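Local coordinates for cell envelope-related transcriptional attenuator domain-containing protein (Eubacterium siraeum, PDB 4OBM) that is of unknown function but belongs to the LytR-CpsA-Psr family and may act in cell-envelope assembly or transcriptional control, at residues 26-32 / 96-102; 180-184 / 220-226; 119-125 / 151-156. The contacts are given in a common frame with arbitrary orientation. Where two conformers were deposited one is given. Residue numbers count along the deposited sequence, not the author numbering.

In the fold
Contacts 1 and 3 are partly buried and contact 2 lies at the surface, their centres about 9, 20 and 17 Å, respectively, from that of the chain. Chemistry follows place: a ladder of backbone hydrogen bonds between parallel strands of the mixed sheet in contact 1, a single backbone hydrogen bond with isoleucine and leucine packing between two helix ends in contact 2, and mainly apolar and aromatic side-chain packing, without hydrogen bonds between the segments, in contact 3, where a two-stranded antiparallel sheet meets the end of helix 145-152. Contacts 1 and 3 touch, L30 CD2 lying 3.7 Å from T153 CG2, whereas the nearest atoms of contact 2 stay about 9 and 12 Å from theirs.

Contact 1 of 3, residues 26-32 / 96-102; sequences VLMTLSA and KYIRFTK
Residues 26-30 and 96-100 are adjacent extended strands running parallel, their axes 14° apart and 4.5 Å at closest approach. The register pairs L27 with Y97, M28 with I98, T29 with R99 and L30 with F100. L27 and T29 each donate through N and accept through O, and S31 donates through N: L27 N to K96 O (2.9 Å), I98 N to L27 O (2.9 Å), T29 N to I98 O (3.0 Å), F100 N to T29 O (2.8 Å) and S31 N to F100 O (3.0 Å). K102 N, in the first turn of helix 102-112, donates to A32 O (3.1 Å). V26, M28 and L30 use their backbone on strand 40-47 and D39 just before it, so the strand is bonded along both edges.

V26, M28, I98, L30 and F100 share one face. V26 CG1 meets I98 CG1 at 4.1 Å, L30 CD1 (chi1 t) reaches F100 CB at 3.9 Å, and the selenium SE of M28 (chi1 m) lies 4.4 Å from F100 CE2. On the other face, under helix 70-90, T29 OG1 (chi1 p) lies 3.4 Å from R99 CB. E79 OE2 is hydrogen-bonded to T29 OG1 and forms a salt bridge with R99 NE. A parallel pair within a mixed sheet, covered on one face by helix 70-90, is characteristic of an alpha/beta core, in which T29 and R99 share the carboxylate of E79.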
loop_
_atom_site.group_PDB
_atom_site.type_symbol
_atom_site.label_atom_id
_atom_site.label_comp_id
_atom_site.label_asym_id
_atom_site.label_seq_id
_atom_site.Cartn_x
_atom_site.Cartn_y
_atom_site.Cartn_z
ATOM N N VAL A 26 5.483 -0.656 -5.309
ATOM C CA VAL A 26 4.566 -1.763 -5.603
ATOM C C VAL A 26 3.154 -1.226 -5.551
ATOM O O VAL A 26 2.757 -0.599 -4.557
ATOM C CB VAL A 26 4.720 -2.988 -4.644
ATOM C CG1 VAL A 26 3.701 -4.098 -4.968
ATOM C CG2 VAL A 26 6.147 -3.544 -4.643
ATOM N N LEU A 27 2.386 -1.478 -6.608
ATOM C CA LEU A 27 0.982 -1.132 -6.624
ATOM C C LEU A 27 0.221 -2.290 -6.021
ATOM O O LEU A 27 0.330 -3.405 -6.504
ATOM C CB LEU A 27 0.468 -0.808 -8.036
ATOM C CG LEU A 27 -1.054 -0.650 -8.166
ATOM C CD1 LEU A 27 -1.542 0.594 -7.450
ATOM C CD2 LEU A 27 -1.468 -0.642 -9.623
HETATM N N MSE A 28 -0.547 -2.030 -4.955
HETATM C CA MSE A 28 -1.334 -3.072 -4.317
HETATM C C MSE A 28 -2.780 -2.770 -4.510
HETATM O O MSE A 28 -3.193 -1.611 -4.400
HETATM C CB MSE A 28 -0.965 -3.206 -2.855
HETATM C CG MSE A 28 0.442 -3.776 -2.688
HETATM SE SE MSE A 28 1.014 -3.907 -0.889
HETATM C CE MSE A 28 0.360 -2.211 -0.073
ATOM N N THR A 29 -3.545 -3.806 -4.903
ATOM C CA THR A 29 -4.967 -3.664 -5.202
ATOM C C THR A 29 -5.744 -4.798 -4.532
ATOM O O THR A 29 -5.176 -5.845 -4.231
ATOM C CB THR A 29 -5.222 -3.611 -6.739
ATOM O OG1 THR A 29 -5.168 -4.921 -7.301
ATOM C CG2 THR A 29 -4.265 -2.677 -7.484
ATOM N N LEU A 30 -7.033 -4.586 -4.307
ATOM C CA LEU A 30 -7.864 -5.581 -3.666
ATOM C C LEU A 30 -9.179 -5.730 -4.402
ATOM O O LEU A 30 -9.847 -4.740 -4.695
ATOM C CB LEU A 30 -8.104 -5.204 -2.184
ATOM C CG LEU A 30 -9.148 -6.027 -1.410
ATOM C CD1 LEU A 30 -8.692 -7.488 -1.214
ATOM C CD2 LEU A 30 -9.500 -5.369 -0.111
ATOM N N SER A 31 -9.524 -6.997 -4.673
ATOM C CA SER A 31 -10.755 -7.419 -5.328
ATOM C C SER A 31 -11.508 -8.333 -4.381
ATOM O O SER A 31 -10.898 -8.871 -3.476
ATOM C CB SER A 31 -10.428 -8.136 -6.637
ATOM O OG SER A 31 -11.596 -8.605 -7.289
ATOM N N ALA A 32 -12.824 -8.529 -4.588
ATOM C CA ALA A 32 -13.584 -9.423 -3.720
ATOM C C ALA A 32 -13.128 -10.874 -3.961
ATOM O O ALA A 32 -13.010 -11.659 -3.019
ATOM C CB ALA A 32 -15.077 -9.266 -3.990
ATOM N N LYS A 96 5.895 -3.292 -10.518
ATOM C CA LYS A 96 5.378 -4.454 -9.816
ATOM C C LYS A 96 4.085 -4.167 -9.094
ATOM O O LYS A 96 3.816 -3.043 -8.640
ATOM C CB LYS A 96 6.417 -5.045 -8.849
ATOM C CG LYS A 96 7.705 -5.556 -9.512
ATOM C CD LYS A 96 7.464 -6.502 -10.708
ATOM C CE LYS A 96 8.771 -6.925 -11.333
ATOM N NZ LYS A 96 8.591 -8.047 -12.280
ATOM N N TYR A 97 3.245 -5.194 -9.045
ATOM C CA TYR A 97 1.945 -5.079 -8.397
ATOM C C TYR A 97 1.557 -6.372 -7.713
ATOM O O TYR A 97 2.075 -7.430 -8.075
ATOM C CB TYR A 97 0.861 -4.690 -9.430
ATOM C CG TYR A 97 0.654 -5.712 -10.527
ATOM C CD1 TYR A 97 -0.185 -6.811 -10.339
ATOM C CD2 TYR A 97 1.255 -5.554 -11.771
ATOM C CE1 TYR A 97 -0.344 -7.774 -11.330
ATOM C CE2 TYR A 97 1.072 -6.490 -12.784
ATOM C CZ TYR A 97 0.262 -7.594 -12.563
ATOM O OH TYR A 97 0.093 -8.512 -13.572
ATOM N N ILE A 98 0.596 -6.288 -6.773
ATOM C CA ILE A 98 -0.031 -7.440 -6.122
ATOM C C ILE A 98 -1.544 -7.218 -6.137
ATOM O O ILE A 98 -2.016 -6.243 -5.560
ATOM C CB ILE A 98 0.461 -7.762 -4.663
ATOM C CG1 ILE A 98 2.003 -7.859 -4.549
ATOM C CG2 ILE A 98 -0.235 -9.054 -4.124
ATOM C CD1 ILE A 98 2.504 -7.731 -3.128
ATOM N N ARG A 99 -2.302 -8.103 -6.768
ATOM C CA ARG A 99 -3.754 -7.990 -6.679
ATOM C C ARG A 99 -4.216 -9.028 -5.694
ATOM O O ARG A 99 -4.098 -10.230 -5.954
ATOM C CB ARG A 99 -4.479 -8.138 -8.034
ATOM C CG ARG A 99 -6.009 -8.190 -7.854
ATOM C CD ARG A 99 -6.733 -8.668 -9.093
ATOM N NE ARG A 99 -6.488 -7.744 -10.189
ATOM C CZ ARG A 99 -7.135 -7.739 -11.341
ATOM N NH1 ARG A 99 -8.109 -8.618 -11.569
ATOM N NH2 ARG A 99 -6.822 -6.857 -12.273
ATOM N N PHE A 100 -4.695 -8.558 -4.542
ATOM C CA PHE A 100 -5.223 -9.421 -3.497
ATOM C C PHE A 100 -6.673 -9.701 -3.762
ATOM O O PHE A 100 -7.312 -8.947 -4.485
ATOM C CB PHE A 100 -5.090 -8.743 -2.114
ATOM C CG PHE A 100 -3.682 -8.627 -1.591
ATOM C CD1 PHE A 100 -3.057 -9.712 -0.982
ATOM C CD2 PHE A 100 -2.991 -7.420 -1.671
ATOM C CE1 PHE A 100 -1.750 -9.607 -0.507
ATOM C CE2 PHE A 100 -1.685 -7.315 -1.188
ATOM C CZ PHE A 100 -1.076 -8.406 -0.605
ATOM N N THR A 101 -7.203 -10.761 -3.147
ATOM C CA THR A 101 -8.634 -11.044 -3.137
ATOM C C THR A 101 -9.064 -11.012 -1.668
ATOM O O THR A 101 -8.195 -10.924 -0.782
ATOM C CB THR A 101 -8.958 -12.371 -3.807
ATOM O OG1 THR A 101 -8.394 -13.399 -2.993
ATOM C CG2 THR A 101 -8.472 -12.444 -5.282
ATOM N N LYS A 102 -10.376 -11.151 -1.381
ATOM C CA LYS A 102 -10.800 -11.191 0.025
ATOM C C LYS A 102 -10.044 -12.311 0.743
ATOM O O LYS A 102 -9.516 -12.105 1.837
ATOM C CB LYS A 102 -12.326 -11.377 0.156
ATOM C CG LYS A 102 -12.797 -11.706 1.562
ATOM C CD LYS A 102 -14.278 -11.747 1.653
ATOM C CE LYS A 102 -14.720 -12.121 3.055
ATOM N NZ LYS A 102 -16.190 -11.971 3.216
#

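Contact 2 of 3, residues 180-184 / 220-226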
loop_
_atom_site.group_PDB
_atom_site.type_symbol
_atom_site.label_atom_id
_atom_site.label_comp_id
_atom_site.label_asym_id
_atom_site.label_seq_id
_atom_site.Cartn_x
_atom_site.Cartn_y
_atom_site.Cartn_z
ATOM N N ASN A 180 3.846 -5.624 13.126
ATOM C CA ASN A 180 4.204 -6.998 12.778
ATOM C C ASN A 180 5.426 -7.156 11.888
ATOM O O ASN A 180 5.818 -8.300 11.662
ATOM C CB ASN A 180 3.037 -7.669 12.081
ATOM C CG ASN A 180 1.821 -7.818 12.928
ATOM O OD1 ASN A 180 1.790 -8.619 13.868
ATOM N ND2 ASN A 180 0.795 -7.052 12.597
ATOM N N PHE A 181 5.996 -6.071 11.334
ATOM C CA PHE A 181 7.166 -6.235 10.454
ATOM C C PHE A 181 8.424 -5.696 11.082
ATOM O O PHE A 181 9.502 -6.160 10.722
ATOM C CB PHE A 181 6.963 -5.597 9.070
ATOM C CG PHE A 181 6.067 -6.379 8.147
ATOM C CD1 PHE A 181 4.686 -6.348 8.301
ATOM C CD2 PHE A 181 6.600 -7.118 7.098
ATOM C CE1 PHE A 181 3.856 -7.065 7.438
ATOM C CE2 PHE A 181 5.770 -7.822 6.226
ATOM C CZ PHE A 181 4.402 -7.791 6.402
ATOM N N ILE A 182 8.309 -4.727 12.013
ATOM C CA ILE A 182 9.487 -4.190 12.696
ATOM C C ILE A 182 10.051 -5.327 13.557
ATOM O O ILE A 182 9.312 -5.949 14.317
ATOM C CB ILE A 182 9.191 -2.882 13.500
ATOM C CG1 ILE A 182 8.775 -1.734 12.544
ATOM C CG2 ILE A 182 10.400 -2.466 14.374
ATOM C CD1 ILE A 182 8.158 -0.462 13.196
ATOM N N GLY A 183 11.319 -5.645 13.336
ATOM C CA GLY A 183 12.006 -6.705 14.060
ATOM C C GLY A 183 11.890 -8.086 13.443
ATOM O O GLY A 183 12.428 -9.042 14.013
ATOM N N THR A 184 11.192 -8.221 12.278
ATOM C CA THR A 184 11.078 -9.538 11.630
ATOM C C THR A 184 12.398 -9.924 10.960
ATOM O O THR A 184 13.209 -9.045 10.625
ATOM C CB THR A 184 9.902 -9.653 10.638
ATOM O OG1 THR A 184 9.921 -8.596 9.685
ATOM C CG2 THR A 184 8.567 -9.743 11.330
ATOM N N LEU A 220 13.768 -2.713 8.913
ATOM C CA LEU A 220 12.884 -3.235 9.959
ATOM C C LEU A 220 13.653 -3.630 11.239
ATOM O O LEU A 220 13.043 -3.715 12.305
ATOM C CB LEU A 220 12.080 -4.443 9.443
ATOM C CG LEU A 220 11.192 -4.236 8.225
ATOM C CD1 LEU A 220 10.702 -5.579 7.705
ATOM C CD2 LEU A 220 10.015 -3.304 8.535
ATOM N N SER A 221 14.975 -3.869 11.129
ATOM C CA SER A 221 15.843 -4.207 12.263
ATOM C C SER A 221 16.340 -2.931 13.003
ATOM O O SER A 221 17.095 -3.039 13.979
ATOM C CB SER A 221 17.027 -5.045 11.791
ATOM O OG SER A 221 17.929 -4.263 11.024
ATOM N N GLN A 222 15.906 -1.737 12.547
ATOM C CA GLN A 222 16.266 -0.468 13.188
ATOM C C GLN A 222 15.383 -0.256 14.427
ATOM O O GLN A 222 14.279 -0.812 14.513
ATOM C CB GLN A 222 16.148 0.723 12.208
ATOM C CG GLN A 222 17.022 0.613 10.940
ATOM C CD GLN A 222 18.503 0.489 11.242
ATOM O OE1 GLN A 222 19.141 1.416 11.756
ATOM N NE2 GLN A 222 19.082 -0.668 10.934
ATOM N N ASN A 223 15.881 0.510 15.397
ATOM C CA ASN A 223 15.171 0.788 16.642
ATOM C C ASN A 223 14.111 1.868 16.402
ATOM O O ASN A 223 14.240 2.991 16.888
ATOM C CB ASN A 223 16.171 1.207 17.740
ATOM C CG ASN A 223 15.618 1.115 19.145
ATOM O OD1 ASN A 223 14.930 0.148 19.517
ATOM N ND2 ASN A 223 15.943 2.101 19.969
ATOM N N LYS A 224 13.075 1.529 15.629
ATOM C CA LYS A 224 12.012 2.460 15.286
ATOM C C LYS A 224 10.654 1.964 15.743
ATOM O O LYS A 224 10.360 0.771 15.647
ATOM C CB LYS A 224 11.972 2.698 13.768
ATOM C CG LYS A 224 12.946 3.748 13.250
ATOM C CD LYS A 224 12.820 3.922 11.732
ATOM C CE LYS A 224 12.361 5.300 11.331
ATOM N NZ LYS A 224 11.971 5.364 9.894
ATOM N N SER A 225 9.808 2.895 16.213
ATOM C CA SER A 225 8.429 2.591 16.588
ATOM C C SER A 225 7.588 2.521 15.324
ATOM O O SER A 225 6.552 1.848 15.296
ATOM C CB SER A 225 7.883 3.644 17.544
ATOM O OG SER A 225 8.603 3.591 18.762
ATOM N N SER A 226 8.055 3.215 14.263
ATOM C CA SER A 226 7.370 3.242 12.977
ATOM C C SER A 226 8.331 3.274 11.783
ATOM O O SER A 226 9.328 4.005 11.778
ATOM C CB SER A 226 6.431 4.437 12.904
ATOM O OG SER A 226 5.630 4.386 11.737
#
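A type II beta turn, F181 to T184, carries the chain out of helix 164-181 and packs against the end of helix 213-220 and the irregular loop that leads from it to strand 228-230. The contact thus ties together two helix ends at the surface of the fold. G183 sits at the third position of the turn with phi/psi of 89/1°, where a CB would be jammed against the carbonyl O of I182; glycine avoids that clash. Its amide points out of the turn, and G183 N donates to L220 O at 2.8 Å, the one hydrogen bond between the segments.

Side-chain contacts surround this bond. I182 is the main side chain offered by the turn, its methyls lying against backbone carbonyls: CG2 lies 3.6 Å from L220 O and 3.5 Å from K224 O, while CD1 reaches S225 O at 3.5 Å and S226 CA at 3.8 Å, so the loop curls around it. L220, buried, answers from the other segment, with CD2 3.9 Å from F181 CB and CD1 at the edge of the F181 ring. The F181 ring itself meets that of Y192, in helix 186-199. Further along the loop, S226 OG is hydrogen-bonded to D178, a second tie to helix 164-181. The turn is closed by T184 N to F181 O (3.1 Å) and reinforced by the T184 side chain, OG1 donating to the same F181 O at 2.7 Å.

Contact 3 of 3, residues 119-125 / 151-156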
loop_
_atom_site.group_PDB
_atom_site.type_symbol
_atom_site.label_atom_id
_atom_site.label_comp_id
_atom_site.label_asym_id
_atom_site.label_seq_id
_atom_site.Cartn_x
_atom_site.Cartn_y
_atom_site.Cartn_z
ATOM N N VAL A 119 -10.515 2.384 17.388
ATOM C CA VAL A 119 -11.735 2.725 16.653
ATOM C C VAL A 119 -12.289 4.027 17.301
ATOM O O VAL A 119 -12.569 4.035 18.509
ATOM C CB VAL A 119 -12.749 1.551 16.608
ATOM C CG1 VAL A 119 -14.010 1.939 15.843
ATOM C CG2 VAL A 119 -12.116 0.311 15.972
ATOM N N PRO A 120 -12.337 5.155 16.533
ATOM C CA PRO A 120 -12.749 6.448 17.127
ATOM C C PRO A 120 -14.188 6.482 17.647
ATOM O O PRO A 120 -14.431 7.112 18.680
ATOM C CB PRO A 120 -12.547 7.459 15.987
ATOM C CG PRO A 120 -12.558 6.641 14.738
ATOM C CD PRO A 120 -11.958 5.313 15.111
ATOM N N SER A 121 -15.127 5.813 16.952
ATOM C CA SER A 121 -16.529 5.748 17.372
ATOM C C SER A 121 -17.163 4.447 16.879
ATOM O O SER A 121 -16.711 3.897 15.871
ATOM C CB SER A 121 -17.306 6.963 16.873
ATOM O OG SER A 121 -17.383 6.979 15.458
ATOM N N GLU A 122 -18.174 3.928 17.606
ATOM C CA GLU A 122 -18.827 2.669 17.249
ATOM C C GLU A 122 -19.447 2.706 15.830
ATOM O O GLU A 122 -20.106 3.683 15.457
ATOM C CB GLU A 122 -19.916 2.294 18.266
ATOM C CG GLU A 122 -20.427 0.873 18.068
ATOM C CD GLU A 122 -21.858 0.551 18.432
ATOM O OE1 GLU A 122 -22.758 1.384 18.175
ATOM O OE2 GLU A 122 -22.091 -0.597 18.870
ATOM N N ILE A 123 -19.235 1.624 15.063
ATOM C CA ILE A 123 -19.805 1.438 13.726
ATOM C C ILE A 123 -20.848 0.318 13.802
ATOM O O ILE A 123 -20.573 -0.750 14.346
ATOM C CB ILE A 123 -18.710 1.143 12.651
ATOM C CG1 ILE A 123 -17.613 2.249 12.629
ATOM C CG2 ILE A 123 -19.333 0.958 11.244
ATOM C CD1 ILE A 123 -16.247 1.755 12.243
ATOM N N LYS A 124 -22.046 0.582 13.290
ATOM C CA LYS A 124 -23.130 -0.397 13.139
ATOM C C LYS A 124 -23.591 -0.232 11.696
ATOM O O LYS A 124 -24.469 0.596 11.424
ATOM C CB LYS A 124 -24.265 -0.207 14.175
ATOM C CG LYS A 124 -23.929 -0.686 15.591
ATOM C CD LYS A 124 -25.187 -1.104 16.359
ATOM C CE LYS A 124 -24.965 -1.394 17.833
ATOM N NZ LYS A 124 -25.185 -0.197 18.711
ATOM N N TYR A 125 -22.886 -0.898 10.748
ATOM C CA TYR A 125 -23.183 -0.741 9.322
ATOM C C TYR A 125 -24.286 -1.687 8.866
ATOM O O TYR A 125 -24.145 -2.908 8.959
ATOM C CB TYR A 125 -21.926 -0.901 8.434
ATOM C CG TYR A 125 -22.229 -0.826 6.948
ATOM C CD1 TYR A 125 -22.669 0.360 6.364
ATOM C CD2 TYR A 125 -22.133 -1.955 6.140
ATOM C CE1 TYR A 125 -23.015 0.417 5.013
ATOM C CE2 TYR A 125 -22.469 -1.907 4.785
ATOM C CZ TYR A 125 -22.910 -0.718 4.225
ATOM O OH TYR A 125 -23.237 -0.658 2.888
ATOM N N TYR A 151 -13.309 -4.449 8.694
ATOM C CA TYR A 151 -13.095 -3.039 9.067
ATOM C C TYR A 151 -12.547 -2.233 7.879
ATOM O O TYR A 151 -13.027 -1.149 7.589
ATOM C CB TYR A 151 -12.122 -2.939 10.284
ATOM C CG TYR A 151 -11.932 -1.553 10.891
ATOM C CD1 TYR A 151 -12.969 -0.620 10.897
ATOM C CD2 TYR A 151 -10.740 -1.206 11.525
ATOM C CE1 TYR A 151 -12.810 0.638 11.478
ATOM C CE2 TYR A 151 -10.573 0.048 12.119
ATOM C CZ TYR A 151 -11.609 0.970 12.086
ATOM O OH TYR A 151 -11.460 2.211 12.653
ATOM N N LEU A 152 -11.554 -2.784 7.198
ATOM C CA LEU A 152 -10.828 -2.178 6.097
ATOM C C LEU A 152 -11.676 -1.971 4.827
ATOM O O LEU A 152 -11.394 -1.044 4.051
ATOM C CB LEU A 152 -9.633 -3.089 5.787
ATOM C CG LEU A 152 -8.418 -2.467 5.098
ATOM C CD1 LEU A 152 -7.734 -1.433 5.986
ATOM C CD2 LEU A 152 -7.421 -3.559 4.672
ATOM N N THR A 153 -12.683 -2.846 4.613
ATOM C CA THR A 153 -13.501 -2.868 3.418
ATOM C C THR A 153 -14.975 -2.418 3.619
ATOM O O THR A 153 -15.792 -2.682 2.728
ATOM C CB THR A 153 -13.466 -4.278 2.791
ATOM O OG1 THR A 153 -14.037 -5.211 3.696
ATOM C CG2 THR A 153 -12.064 -4.715 2.421
ATOM N N LEU A 154 -15.313 -1.710 4.729
ATOM C CA LEU A 154 -16.680 -1.222 4.932
ATOM C C LEU A 154 -17.094 -0.262 3.816
ATOM O O LEU A 154 -16.377 0.706 3.526
ATOM C CB LEU A 154 -16.861 -0.528 6.283
ATOM C CG LEU A 154 -17.062 -1.386 7.509
ATOM C CD1 LEU A 154 -16.873 -0.542 8.743
ATOM C CD2 LEU A 154 -18.431 -2.067 7.510
ATOM N N PRO A 155 -18.270 -0.495 3.205
ATOM C CA PRO A 155 -18.717 0.385 2.109
ATOM C C PRO A 155 -19.080 1.802 2.584
ATOM O O PRO A 155 -19.112 2.731 1.771
ATOM C CB PRO A 155 -19.944 -0.350 1.549
ATOM C CG PRO A 155 -19.850 -1.768 2.085
ATOM C CD PRO A 155 -19.218 -1.606 3.425
ATOM N N ASP A 156 -19.341 1.961 3.904
ATOM C CA ASP A 156 -19.710 3.217 4.551
ATOM C C ASP A 156 -19.293 3.236 6.021
ATOM O O ASP A 156 -19.717 2.377 6.808
ATOM C CB ASP A 156 -21.227 3.469 4.428
ATOM C CG ASP A 156 -21.681 4.823 4.936
ATOM O OD1 ASP A 156 -21.136 5.848 4.468
ATOM O OD2 ASP A 156 -22.597 4.858 5.787
#
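The ring of Y125 lies against the P155 ring and D156: its CE2 lies 3.5 Å from P155 CD, its CE1 is 3.6 Å from D156 CB, and D156 N sits over one ring face. With chi1 at t the ring extends along the chain that leaves helix 145-152, and it gives up more surface to the contact than any other residue here. Its CB rests 3.8 Å from L154 CD2. L154 is shared with I123, two residues earlier in the strand, since I123 CG2 meets L154 CD1 at 3.8 Å. I123 in turn spans to the helix, its CD1 3.7 Å from Y151 CE1. Y151 then reaches the start of the segment, its OH 3.9 Å from V119 CG2 and 4.0 Å from P120 CD. A continuous row of side chains results, running from V119 through Y151, I123 and L154 to Y125, held by van der Waals contact alone.

I123 and Y125 point toward the helix end, whereas K124 between them makes no contact with 151-156 and forms a salt bridge with E122, K124 NZ to E122 OE1 at 2.9 Å; E122 also pairs with K137 of the neighbouring strand. I136 of that strand touches both Y151 and L154, and the Y151 ring meets that of F143. At T153 the chain leaves helical conformation, and the extended L154 that follows turns its side chain back onto the strands. With E122 and K124 resting on I135, this is a small antiparallel hairpin, strands 123-127 and 132-139, with one face packed on the C-terminal end of a helix.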